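PDB 3LY1: putative histidinol-phosphate aminotransferase from Erwinia carotovora atroseptica, which probably works as a pyridoxal-phosphate-dependent aminotransferase of the histidinol-phosphate aminotransferase subfamily. Local coordinates for residues A181-F185 / K209-I214; H63-E67 / S195-T199; M55-L60 / A252-N257. All blocks are in the same frame, centred on the assembly; numbering follows the deposited sequence. Where two conformers were deposited one is given.

Contact 1 (A181-F185 / K209-I214). With PLP (pyridoxal-5'-phosphate), chain E.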
ATOM      1  N   ALA A 181       6.938 -15.518   5.835  1.00 13.88           N
ATOM      2  CA  ALA A 181       6.502 -14.538   6.842  1.00 12.96           C
ATOM      3  C   ALA A 181       7.054 -14.863   8.218  1.00 14.08           C
ATOM      4  O   ALA A 181       7.572 -13.979   8.891  1.00 14.63           O
ATOM      5  CB  ALA A 181       4.957 -14.466   6.883  1.00 13.03           C
ATOM      6  N   TYR A 182       6.964 -16.132   8.643  1.00 14.17           N
ATOM      7  CA  TYR A 182       7.312 -16.497  10.029  1.00 14.56           C
ATOM      8  C   TYR A 182       8.689 -17.140  10.218  1.00 15.02           C
ATOM      9  O   TYR A 182       8.958 -17.739  11.269  1.00 15.86           O
ATOM     10  CB  TYR A 182       6.227 -17.412  10.627  1.00 13.95           C
ATOM     11  CG  TYR A 182       4.830 -16.813  10.572  1.00 14.39           C
ATOM     12  CD1 TYR A 182       4.389 -15.896  11.510  1.00 14.08           C
ATOM     13  CD2 TYR A 182       3.959 -17.168   9.564  1.00 12.88           C
ATOM     14  CE1 TYR A 182       3.107 -15.323  11.405  1.00 13.40           C
ATOM     15  CE2 TYR A 182       2.679 -16.622   9.478  1.00 13.70           C
ATOM     16  CZ  TYR A 182       2.263 -15.697  10.399  1.00 15.56           C
ATOM     17  OH  TYR A 182       0.995 -15.134  10.283  1.00 15.32           O
ATOM     18  N   ALA A 183       9.550 -17.040   9.216  1.00 14.58           N
ATOM     19  CA  ALA A 183      10.741 -17.909   9.140  1.00 14.99           C
ATOM     20  C   ALA A 183      11.769 -17.647  10.251  1.00 14.83           C
ATOM     21  O   ALA A 183      12.409 -18.575  10.711  1.00 14.14           O
ATOM     22  CB  ALA A 183      11.408 -17.804   7.782  1.00 15.45           C
ATOM     23  N   GLU A 184      11.889 -16.418  10.732  1.00 14.99           N
ATOM     24  CA  GLU A 184      12.870 -16.136  11.784  1.00 15.96           C
ATOM     25  C   GLU A 184      12.586 -16.775  13.159  1.00 16.35           C
ATOM     26  O   GLU A 184      13.475 -16.872  14.002  1.00 17.41           O
ATOM     27  CB  GLU A 184      13.091 -14.625  11.928  1.00 16.97           C
ATOM     28  CG  GLU A 184      13.752 -13.965  10.697  1.00 17.17           C
ATOM     29  CD  GLU A 184      12.781 -13.520   9.597  1.00 20.23           C
ATOM     30  OE1 GLU A 184      11.589 -13.877   9.625  1.00 19.60           O
ATOM     31  OE2 GLU A 184      13.232 -12.810   8.671  1.00 23.10           O
ATOM     32  N   PHE A 185      11.365 -17.229  13.380  1.00 17.15           N
ATOM     33  CA  PHE A 185      10.998 -17.914  14.614  1.00 16.04           C
ATOM     34  C   PHE A 185      11.416 -19.386  14.617  1.00 16.56           C
ATOM     35  O   PHE A 185      11.339 -20.033  15.661  1.00 17.40           O
ATOM     36  CB  PHE A 185       9.482 -17.853  14.796  1.00 16.03           C
ATOM     37  CG  PHE A 185       8.946 -16.476  15.042  1.00 15.89           C
ATOM     38  CD1 PHE A 185       9.200 -15.818  16.225  1.00 16.28           C
ATOM     39  CD2 PHE A 185       8.127 -15.865  14.114  1.00 14.06           C
ATOM     40  CE1 PHE A 185       8.690 -14.550  16.461  1.00 16.26           C
ATOM     41  CE2 PHE A 185       7.612 -14.612  14.333  1.00 14.63           C
ATOM     42  CZ  PHE A 185       7.891 -13.939  15.512  1.00 14.04           C
ATOM     43  N   LYS A 209       8.549 -11.895   1.989  1.00 12.12           N
ATOM     44  CA  LYS A 209       8.883 -11.641   3.376  0.50 12.66           C
ATOM     45  C   LYS A 209       8.212 -10.364   3.861  1.00 13.30           C
ATOM     46  O   LYS A 209       7.700  -9.563   3.069  1.00 13.24           O
ATOM     47  CB  LYS A 209      10.416 -11.630   3.589  0.50 12.76           C
ATOM     48  CG  LYS A 209      11.022 -13.076   3.618  0.50 12.37           C
ATOM     49  CD  LYS A 209      12.513 -13.131   3.944  0.50 11.50           C
ATOM     50  CE  LYS A 209      12.773 -12.758   5.414  0.50  9.87           C
ATOM     51  NZ  LYS A 209      12.379 -13.851   6.380  0.50  8.91           N
ATOM     52  N   THR A 210       8.152 -10.207   5.180  1.00 13.91           N
ATOM     53  CA  THR A 210       7.417  -9.107   5.807  1.00 13.96           C
ATOM     54  C   THR A 210       8.153  -8.655   7.064  1.00 14.78           C
ATOM     55  O   THR A 210       8.863  -9.441   7.646  1.00 14.11           O
ATOM     56  CB  THR A 210       5.982  -9.512   6.165  1.00 15.70           C
ATOM     57  OG1 THR A 210       5.269  -8.366   6.671  1.00 15.38           O
ATOM     58  CG2 THR A 210       5.969 -10.649   7.176  1.00 15.82           C
ATOM     59  N   PHE A 211       7.976  -7.390   7.453  1.00 15.16           N
ATOM     60  CA  PHE A 211       8.427  -6.865   8.757  1.00 14.61           C
ATOM     61  C   PHE A 211       7.345  -7.002   9.865  1.00 14.72           C
ATOM     62  O   PHE A 211       7.519  -6.521  10.994  1.00 13.89           O
ATOM     63  CB  PHE A 211       8.847  -5.409   8.603  1.00 14.32           C
ATOM     64  CG  PHE A 211      10.197  -5.214   7.957  1.00 14.81           C
ATOM     65  CD1 PHE A 211      10.369  -5.239   6.570  1.00 14.07           C
ATOM     66  CD2 PHE A 211      11.299  -5.005   8.738  1.00 15.03           C
ATOM     67  CE1 PHE A 211      11.638  -5.048   6.010  1.00 13.23           C
ATOM     68  CE2 PHE A 211      12.570  -4.793   8.182  1.00 17.12           C
ATOM     69  CZ  PHE A 211      12.738  -4.820   6.818  1.00 15.06           C
ATOM     70  N   SER A 212       6.220  -7.617   9.529  1.00 15.54           N
ATOM     71  CA  SER A 212       5.038  -7.636  10.379  1.00 16.02           C
ATOM     72  C   SER A 212       5.170  -8.608  11.578  1.00 16.45           C
ATOM     73  O   SER A 212       4.373  -8.520  12.486  1.00 16.98           O
ATOM     74  CB  SER A 212       3.799  -8.012   9.574  1.00 16.34           C
ATOM     75  OG  SER A 212       3.398  -6.999   8.689  1.00 16.78           O
ATOM     76  N   LYS A 213       6.145  -9.518  11.571  1.00 15.41           N
ATOM     77  CA  LYS A 213       6.170 -10.628  12.551  1.00 16.03           C
ATOM     78  C   LYS A 213       7.379 -10.544  13.487  1.00 15.73           C
ATOM     79  O   LYS A 213       7.290  -9.857  14.493  1.00 15.27           O
ATOM     80  CB  LYS A 213       6.024 -11.978  11.854  1.00 16.57           C
ATOM     81  CG  LYS A 213       4.845 -12.050  10.829  1.00 16.93           C
ATOM     82  CD  LYS A 213       3.459 -11.877  11.431  1.00 18.62           C
ATOM     83  CE  LYS A 213       2.354 -11.833  10.384  1.00 22.75           C
ATOM     84  NZ  LYS A 213       0.993 -11.675  10.995  1.00 26.40           N
ATOM     85  N   ILE A 214       8.518 -11.136  13.160  1.00 16.54           N
ATOM     86  CA  ILE A 214       9.668 -11.030  14.082  1.00 16.64           C
ATOM     87  C   ILE A 214       9.980  -9.549  14.378  1.00 16.77           C
ATOM     88  O   ILE A 214      10.286  -9.194  15.535  1.00 16.57           O
ATOM     89  CB  ILE A 214      10.940 -11.782  13.577  1.00 16.21           C
ATOM     90  CG1 ILE A 214      12.005 -11.882  14.684  1.00 19.74           C
ATOM     91  CG2 ILE A 214      11.529 -11.134  12.374  1.00 17.41           C
ATOM     92  CD1 ILE A 214      12.025 -13.188  15.403  1.00 18.61           C
TER
HETATM   93  N1  PLP E 500       1.755 -14.414   4.738  1.00 22.27           N
HETATM   94  C2  PLP E 500       1.330 -15.133   5.836  1.00 23.66           C
HETATM   95  C2A PLP E 500       1.628 -16.611   5.892  1.00 21.62           C
HETATM   96  C3  PLP E 500       0.613 -14.469   6.832  1.00 23.38           C
HETATM   97  O3  PLP E 500       0.178 -15.180   7.904  1.00 23.50           O
HETATM   98  C4  PLP E 500       0.339 -13.089   6.702  1.00 29.17           C
HETATM   99  C4A PLP E 500      -0.317 -12.329   7.825  1.00 33.61           C
HETATM  100  O4A PLP E 500      -1.341 -12.823   8.269  1.00 41.58           O
HETATM  101  C5  PLP E 500       0.770 -12.382   5.574  1.00 23.83           C
HETATM  102  C6  PLP E 500       1.470 -13.086   4.594  1.00 22.61           C
HETATM  103  C5A PLP E 500       0.491 -10.907   5.377  1.00 26.61           C
HETATM  104  O4P PLP E 500       1.077 -10.048   6.373  1.00 24.18           O
HETATM  105  P   PLP E 500       1.539  -8.563   6.013  1.00 23.16           P
HETATM  106  O1P PLP E 500       0.695  -7.953   4.938  1.00 23.75           O
HETATM  107  O2P PLP E 500       2.973  -8.768   5.606  1.00 25.58           O
HETATM  108  O3P PLP E 500       1.407  -7.870   7.359  1.00 27.13           O
HETATM  109  O   HOH W   1       9.215 -12.445   6.886  1.00 16.55           O
HETATM  110  O   HOH W   2       9.201 -12.882  10.659  1.00 20.05           O
HETATM  111  O   HOH W   3      11.361 -10.773   8.144  1.00 25.72           O

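Contact 2 (H63-E67 / S195-T199)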
ATOM      1  N   HIS A  63      21.240  -7.877   2.137  1.00 19.28           N
ATOM      2  CA  HIS A  63      20.843  -8.931   3.071  1.00 19.39           C
ATOM      3  C   HIS A  63      20.606 -10.256   2.369  1.00 19.09           C
ATOM      4  O   HIS A  63      20.938 -11.296   2.895  1.00 19.99           O
ATOM      5  CB  HIS A  63      19.572  -8.533   3.805  1.00 19.62           C
ATOM      6  CG  HIS A  63      19.143  -9.523   4.835  1.00 21.75           C
ATOM      7  ND1 HIS A  63      19.789  -9.663   6.046  1.00 25.48           N
ATOM      8  CD2 HIS A  63      18.152 -10.443   4.824  1.00 24.00           C
ATOM      9  CE1 HIS A  63      19.206 -10.627   6.739  1.00 27.25           C
ATOM     10  NE2 HIS A  63      18.200 -11.108   6.024  1.00 25.07           N
ATOM     11  N   HIS A  64      20.006 -10.218   1.191  1.00 18.77           N
ATOM     12  CA  HIS A  64      19.680 -11.435   0.453  1.00 18.11           C
ATOM     13  C   HIS A  64      20.709 -11.802  -0.605  1.00 18.30           C
ATOM     14  O   HIS A  64      20.454 -12.690  -1.407  1.00 18.00           O
ATOM     15  CB  HIS A  64      18.297 -11.289  -0.179  1.00 17.85           C
ATOM     16  CG  HIS A  64      17.195 -11.411   0.810  1.00 15.24           C
ATOM     17  ND1 HIS A  64      16.776 -12.631   1.297  1.00 15.52           N
ATOM     18  CD2 HIS A  64      16.463 -10.475   1.452  1.00 13.83           C
ATOM     19  CE1 HIS A  64      15.809 -12.435   2.176  1.00 15.43           C
ATOM     20  NE2 HIS A  64      15.603 -11.136   2.292  1.00 14.94           N
ATOM     21  N   GLN A  65      21.861 -11.118  -0.600  1.00 18.53           N
ATOM     22  CA  GLN A  65      22.929 -11.291  -1.613  1.00 19.04           C
ATOM     23  C   GLN A  65      22.407 -11.330  -3.041  1.00 18.70           C
ATOM     24  O   GLN A  65      22.728 -12.244  -3.825  1.00 18.69           O
ATOM     25  CB  GLN A  65      23.793 -12.531  -1.330  1.00 19.91           C
ATOM     26  CG  GLN A  65      24.408 -12.555   0.061  1.00 21.49           C
ATOM     27  CD  GLN A  65      25.011 -13.921   0.437  1.00 26.62           C
ATOM     28  OE1 GLN A  65      25.063 -14.263   1.607  1.00 30.01           O
ATOM     29  NE2 GLN A  65      25.446 -14.699  -0.555  1.00 28.47           N
ATOM     30  N   VAL A  66      21.632 -10.301  -3.378  1.00 18.12           N
ATOM     31  CA  VAL A  66      21.112 -10.100  -4.724  1.00 18.01           C
ATOM     32  C   VAL A  66      21.387  -8.638  -5.072  1.00 18.14           C
ATOM     33  O   VAL A  66      21.883  -7.879  -4.225  1.00 18.60           O
ATOM     34  CB  VAL A  66      19.606 -10.405  -4.812  1.00 18.28           C
ATOM     35  CG1 VAL A  66      19.344 -11.917  -4.606  1.00 18.94           C
ATOM     36  CG2 VAL A  66      18.766  -9.518  -3.818  1.00 16.77           C
ATOM     37  N   GLU A  67      21.102  -8.249  -6.306  1.00 17.69           N
ATOM     38  CA  GLU A  67      21.228  -6.833  -6.693  1.00 18.13           C
ATOM     39  C   GLU A  67      19.859  -6.138  -6.464  1.00 16.31           C
ATOM     40  O   GLU A  67      18.881  -6.810  -6.216  1.00 16.60           O
ATOM     41  CB  GLU A  67      21.695  -6.714  -8.141  1.00 18.08           C
ATOM     42  CG  GLU A  67      23.052  -7.379  -8.421  1.00 21.56           C
ATOM     43  CD  GLU A  67      24.226  -6.706  -7.673  1.00 26.55           C
ATOM     44  OE1 GLU A  67      24.078  -5.590  -7.131  1.00 29.48           O
ATOM     45  OE2 GLU A  67      25.331  -7.287  -7.633  1.00 31.09           O
ATOM     46  N   SER A 195      15.939 -18.449  -0.048  1.00 14.28           N
ATOM     47  CA  SER A 195      16.710 -17.318  -0.550  1.00 15.98           C
ATOM     48  C   SER A 195      18.004 -17.631  -1.333  1.00 16.23           C
ATOM     49  O   SER A 195      18.235 -17.023  -2.395  1.00 15.68           O
ATOM     50  CB  SER A 195      17.019 -16.338   0.593  1.00 15.32           C
ATOM     51  OG  SER A 195      17.482 -15.116   0.058  1.00 19.17           O
ATOM     52  N   PRO A 196      18.848 -18.566  -0.831  1.00 16.74           N
ATOM     53  CA  PRO A 196      20.060 -18.811  -1.606  1.00 16.62           C
ATOM     54  C   PRO A 196      19.798 -19.354  -3.033  1.00 16.28           C
ATOM     55  O   PRO A 196      20.625 -19.119  -3.911  1.00 15.39           O
ATOM     56  CB  PRO A 196      20.839 -19.799  -0.743  1.00 17.64           C
ATOM     57  CG  PRO A 196      20.393 -19.502   0.642  1.00 18.52           C
ATOM     58  CD  PRO A 196      18.913 -19.231   0.476  1.00 16.71           C
HETATM   59  N   MSE A 197      18.674 -20.038  -3.279  1.00 15.17           N
HETATM   60  CA  MSE A 197      18.371 -20.512  -4.635  0.50 15.67           C
HETATM   61  C   MSE A 197      18.165 -19.323  -5.604  1.00 15.16           C
HETATM   62  O   MSE A 197      18.467 -19.409  -6.789  1.00 14.71           O
HETATM   63  CB  MSE A 197      17.157 -21.453  -4.633  0.50 15.77           C
HETATM   64  CG  MSE A 197      17.282 -22.657  -3.672  0.50 17.56           C
HETATM   65 SE   MSE A 197      18.821 -23.777  -4.025  0.38 19.86          SE
HETATM   66  CE  MSE A 197      19.938 -23.432  -2.462  0.50 17.17           C
ATOM     67  N   ILE A 198      17.683 -18.203  -5.097  1.00 15.22           N
ATOM     68  CA  ILE A 198      17.501 -16.995  -5.930  1.00 15.07           C
ATOM     69  C   ILE A 198      18.858 -16.297  -6.169  1.00 15.85           C
ATOM     70  O   ILE A 198      19.202 -15.881  -7.291  1.00 16.86           O
ATOM     71  CB  ILE A 198      16.487 -16.027  -5.284  1.00 15.29           C
ATOM     72  CG1 ILE A 198      15.107 -16.702  -5.164  1.00 15.06           C
ATOM     73  CG2 ILE A 198      16.423 -14.672  -6.077  1.00 14.17           C
ATOM     74  CD1 ILE A 198      14.136 -16.016  -4.156  1.00 16.31           C
ATOM     75  N   THR A 199      19.634 -16.167  -5.105  1.00 16.60           N
ATOM     76  CA  THR A 199      21.023 -15.715  -5.217  1.00 17.04           C
ATOM     77  C   THR A 199      21.805 -16.514  -6.278  1.00 17.02           C
ATOM     78  O   THR A 199      22.592 -15.946  -6.998  1.00 16.16           O
ATOM     79  CB  THR A 199      21.715 -15.853  -3.879  1.00 17.10           C
ATOM     80  OG1 THR A 199      21.054 -14.997  -2.958  1.00 17.85           O
ATOM     81  CG2 THR A 199      23.224 -15.544  -3.948  1.00 17.69           C
TER
HETATM   82  O   HOH W   4      22.976 -12.854  -6.894  1.00 32.97           O

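Contact 3 (M55-L60 / A252-N257)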
HETATM    1  N   MSE A  55      17.274   3.428  -0.357  1.00 15.85           N
HETATM    2  CA  MSE A  55      18.200   2.877   0.610  0.50 16.03           C
HETATM    3  C   MSE A  55      17.730   1.544   1.228  1.00 15.85           C
HETATM    4  O   MSE A  55      18.540   0.612   1.420  1.00 16.80           O
HETATM    5  CB  MSE A  55      18.466   3.896   1.728  0.50 16.08           C
HETATM    6  CG  MSE A  55      19.018   5.232   1.246  0.50 17.85           C
HETATM    7 SE   MSE A  55      20.784   5.149   0.432  0.38 20.38          SE
HETATM    8  CE  MSE A  55      20.329   5.420  -1.450  0.50 17.80           C
ATOM      9  N   LEU A  56      16.463   1.459   1.588  1.00 15.58           N
ATOM     10  CA  LEU A  56      15.882   0.211   2.140  1.00 15.51           C
ATOM     11  C   LEU A  56      15.963  -0.927   1.115  1.00 14.48           C
ATOM     12  O   LEU A  56      16.324  -2.041   1.455  1.00 13.53           O
ATOM     13  CB  LEU A  56      14.426   0.417   2.582  1.00 15.45           C
ATOM     14  CG  LEU A  56      13.696  -0.761   3.242  1.00 15.11           C
ATOM     15  CD1 LEU A  56      14.507  -1.318   4.429  1.00 17.44           C
ATOM     16  CD2 LEU A  56      12.289  -0.355   3.651  1.00 18.36           C
ATOM     17  N   GLY A  57      15.656  -0.620  -0.136  1.00 15.29           N
ATOM     18  CA  GLY A  57      15.770  -1.606  -1.243  1.00 15.43           C
ATOM     19  C   GLY A  57      17.197  -2.148  -1.363  1.00 16.56           C
ATOM     20  O   GLY A  57      17.399  -3.355  -1.473  1.00 16.17           O
ATOM     21  N   ASN A  58      18.171  -1.246  -1.298  1.00 16.67           N
ATOM     22  CA  ASN A  58      19.584  -1.608  -1.394  1.00 17.39           C
ATOM     23  C   ASN A  58      20.034  -2.430  -0.192  1.00 16.92           C
ATOM     24  O   ASN A  58      20.762  -3.394  -0.346  1.00 17.38           O
ATOM     25  CB  ASN A  58      20.460  -0.368  -1.490  1.00 18.24           C
ATOM     26  CG  ASN A  58      20.272   0.403  -2.777  1.00 17.78           C
ATOM     27  OD1 ASN A  58      19.727  -0.101  -3.742  1.00 22.91           O
ATOM     28  ND2 ASN A  58      20.778   1.640  -2.798  1.00 22.21           N
ATOM     29  N   LYS A  59      19.548  -2.075   0.992  1.00 16.52           N
ATOM     30  CA  LYS A  59      19.868  -2.809   2.189  1.00 17.29           C
ATOM     31  C   LYS A  59      19.284  -4.246   2.172  1.00 16.81           C
ATOM     32  O   LYS A  59      19.942  -5.179   2.591  1.00 16.83           O
ATOM     33  CB  LYS A  59      19.369  -2.018   3.388  1.00 18.62           C
ATOM     34  CG  LYS A  59      20.032  -2.326   4.702  1.00 21.86           C
ATOM     35  CD  LYS A  59      19.454  -1.454   5.846  1.00 26.52           C
ATOM     36  CE  LYS A  59      20.517  -1.021   6.903  1.00 28.63           C
ATOM     37  NZ  LYS A  59      21.274  -2.144   7.488  1.00 31.44           N
ATOM     38  N   LEU A  60      18.060  -4.419   1.657  1.00 15.56           N
ATOM     39  CA  LEU A  60      17.457  -5.744   1.543  1.00 14.36           C
ATOM     40  C   LEU A  60      18.163  -6.585   0.480  1.00 14.05           C
ATOM     41  O   LEU A  60      18.302  -7.822   0.620  1.00 13.44           O
ATOM     42  CB  LEU A  60      15.952  -5.604   1.240  1.00 13.64           C
ATOM     43  CG  LEU A  60      15.135  -5.137   2.464  1.00 13.84           C
ATOM     44  CD1 LEU A  60      13.726  -4.698   2.081  1.00 16.83           C
ATOM     45  CD2 LEU A  60      15.073  -6.218   3.570  1.00 12.26           C
ATOM     46  N   ALA A 252      11.885   0.246   9.373  1.00 14.94           N
ATOM     47  CA  ALA A 252      12.496  -0.952   8.782  1.00 15.07           C
ATOM     48  C   ALA A 252      14.023  -0.816   8.710  1.00 16.03           C
ATOM     49  O   ALA A 252      14.734  -1.773   9.027  1.00 15.76           O
ATOM     50  CB  ALA A 252      11.892  -1.281   7.379  1.00 15.74           C
ATOM     51  N   LEU A 253      14.516   0.342   8.298  1.00 16.11           N
ATOM     52  CA  LEU A 253      15.964   0.551   8.209  1.00 18.30           C
ATOM     53  C   LEU A 253      16.608   0.358   9.578  1.00 18.84           C
ATOM     54  O   LEU A 253      17.651  -0.281   9.688  1.00 20.92           O
ATOM     55  CB  LEU A 253      16.310   1.931   7.673  1.00 17.90           C
ATOM     56  CG  LEU A 253      16.130   2.173   6.175  1.00 19.53           C
ATOM     57  CD1 LEU A 253      16.211   3.687   5.894  1.00 16.57           C
ATOM     58  CD2 LEU A 253      17.141   1.389   5.317  1.00 18.34           C
ATOM     59  N   ALA A 254      15.991   0.902  10.614  1.00 18.77           N
ATOM     60  CA  ALA A 254      16.520   0.776  11.961  1.00 18.86           C
ATOM     61  C   ALA A 254      16.443  -0.669  12.503  1.00 19.05           C
ATOM     62  O   ALA A 254      17.386  -1.142  13.149  1.00 19.26           O
ATOM     63  CB  ALA A 254      15.802   1.741  12.894  1.00 17.96           C
ATOM     64  N   SER A 255      15.328  -1.363  12.250  1.00 20.24           N
ATOM     65  CA  SER A 255      15.115  -2.720  12.803  1.00 20.54           C
ATOM     66  C   SER A 255      16.124  -3.706  12.198  1.00 21.57           C
ATOM     67  O   SER A 255      16.673  -4.568  12.902  1.00 21.96           O
ATOM     68  CB  SER A 255      13.668  -3.182  12.604  1.00 20.57           C
ATOM     69  OG  SER A 255      13.376  -4.305  13.411  1.00 21.29           O
HETATM   70  N   MSE A 256      16.441  -3.515  10.924  1.00 21.91           N
HETATM   71  CA  MSE A 256      17.514  -4.284  10.283  1.00 23.35           C
HETATM   72  C   MSE A 256      18.899  -4.126  10.925  1.00 25.00           C
HETATM   73  O   MSE A 256      19.751  -5.004  10.725  1.00 25.48           O
HETATM   74  CB  MSE A 256      17.596  -3.969   8.788  1.00 22.57           C
HETATM   75  CG  MSE A 256      16.433  -4.486   7.996  1.00 21.98           C
HETATM   76 SE   MSE A 256      16.741  -4.121   6.158  0.75 19.90          SE
HETATM   77  CE  MSE A 256      18.088  -5.531   5.840  1.00 20.89           C
ATOM     78  N   ASN A 257      19.143  -3.037  11.669  1.00 26.43           N
ATOM     79  CA  ASN A 257      20.396  -2.859  12.425  1.00 27.20           C
ATOM     80  C   ASN A 257      20.323  -3.298  13.912  1.00 27.29           C
ATOM     81  O   ASN A 257      21.351  -3.516  14.535  1.00 26.93           O
ATOM     82  CB  ASN A 257      20.875  -1.399  12.406  1.00 27.91           C
ATOM     83  CG  ASN A 257      21.283  -0.912  11.018  1.00 29.54           C
ATOM     84  OD1 ASN A 257      21.866  -1.656  10.217  1.00 31.21           O
ATOM     85  ND2 ASN A 257      20.969   0.353  10.728  1.00 30.27           N
TER

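Contact 1 (A181-F185 / K209-I214)
The loop after strand 174-179 meets the end of the neighbouring parallel strand 205-210 and the loop after it, beside the cofactor. Lys213 has chi1 and chi2 in m, and its outer torsions are t. The straight end runs past the Tyr182 ring, with Tyr182 CE1 3.5 Å from Lys213 CD. It brings Lys213 NZ to 3.5 Å from PLP C4A. That carbon still carries O4A, so the cofactor is modelled as the free aldehyde. Lys213 NZ is also hydrogen-bonded to Tyr48 OH of the second subunit. Tyr182 (chi1 m) directs its hydroxyl to the cofactor; Tyr182 OH and PLP O3 are 2.5 Å apart and hydrogen-bonded. Thr210 OG1 donates to PLP O2P at 2.6 Å and Ser212 OG to PLP O3P at 2.5 Å. Thr210 OG1 also accepts from Ser212 N at 3.1 Å, an ST turn consistent with holding both hydroxyls at the phosphate.

Away from the cofactor, Lys209 curls at its end (chi3 and chi4 p) and forms a salt bridge from Lys209 NZ to Glu184 OE2, 2.7 Å. Water 2 links Glu184 OE1, Ala181 O and Ile214 N. Phe185 offers a ring face to Ile214 CD1, which lies 4.1 Å from the ring centroid in a CH-pi contact. This clustering of tyrosine, phosphate-binding hydroxyls and lysine is typical of the cofactor site of fold-type I PLP aminotransferases.

Contact 2 (H63-E67 / S195-T199)
A Schellman motif ends helix 50-63, and the chain leaving it rests on the short helix 195-199. Gln65, with positive phi, is the C-prime residue of the motif. The turn exposes the carbonyls of His64 and Gln65 to the side of helix 195-199, where Thr199 lies. Thr199 OG1 is 2.8 Å from His64 O and 3.3 Å from Gln65 O; with a single hydroxyl proton, any bond to Gln65 O is weak. Water 4 closes the outer edge. It donates to Gln65 O and to Thr199 O, each at 3.1 Å, and so bridges the two backbones.

One turn back along the helix, the CA-to-CB bond of Ser195 points toward the segment 63-67. His64 ND1 and Ser195 OG are hydrogen-bonded at 2.9 Å, with the hydroxyl near the plane of the imidazole. The other ring nitrogen, His64 NE2, is hydrogen-bonded to Tyr224 OH on strand 223-226. The apolar part is small: Val66 CG1 approaches Ile198 CG2 at 4.3 Å. Val66 CG1 also lies beside the hydroxyl of Thr199, 3.9 Å from Thr199 OG1. Ile198 and Ser195 also touch Leu207 of strand 205-210, so the short helix is held against the sheet as well.

The contact is therefore mainly polar. The His64 ring bridges a helix and a strand through both of its nitrogens. Both partners are hydroxyls, which can donate or accept a hydrogen bond, so either neutral tautomer of His64 could be accommodated.

Contact 3 (M55-L60 / A252-N257)
Helix 50-63 packs on helix 246-255 and the residues that follow it through side chains of unequal size. Leu253 is the first bump. Its CD2 settles in a shallow hollow formed by Met55, Leu56 and Lys59. Leu253 CD2 lies 3.6 Å from Leu56 CA, 3.7 Å from Lys59 CD and 4.1 Å from Met55 C.

Selenomethionine Met256 is the second bump, three residues further on. Met256 SE fills the gap between Leu56 CD1 (4.0 Å), Lys59 CD (3.8 Å) and Leu60 CD2 (3.7 Å). Met256 CE reaches to 3.8 Å from Lys59 O. Leu56 in turn packs against the other helix. Its CD2 meets Ala252 CB at 3.9 Å, where the small alanine leaves room for it.

Lys59 covers the outer edge. Its aliphatic part lies along Leu253 and Met256, and Lys59 NZ donates to Asn257 OD1 at 2.8 Å. On the inner side, Leu56 and Leu60 also touch Leu73, while Ala252 and Met256 touch Phe211. The result is an interface with an apolar centre and one polar edge in a PLP-dependent transferase fold, with helix 50-63 against strand 71-74, outermost in this chain's central sheet, and 252-257 against Phe211.

Overall arrangement
The segments run in the order 55-60, 63-67, 181-185, 195-199, 209-214, 252-257. Contact 3 brackets the others, and the segments of contacts 1 and 2 alternate. Contact 1 lies near the chain centre; contacts 2 and 3 are each about 20 Å from it. Centre to centre, contacts 1 and 2 are about 17 Å apart, and contact 3 is about 15 Å from either. Helix 50-63 takes part in contact 3 and its end leads into contact 2. Strand 205-210 links helix 195-199 to the cofactor loop. Lys209 packs on His64, and Phe211 on Ala252, Met256 and Leu60. Contact 2 thus backs the end of the strand, and contact 3 the loop that follows it.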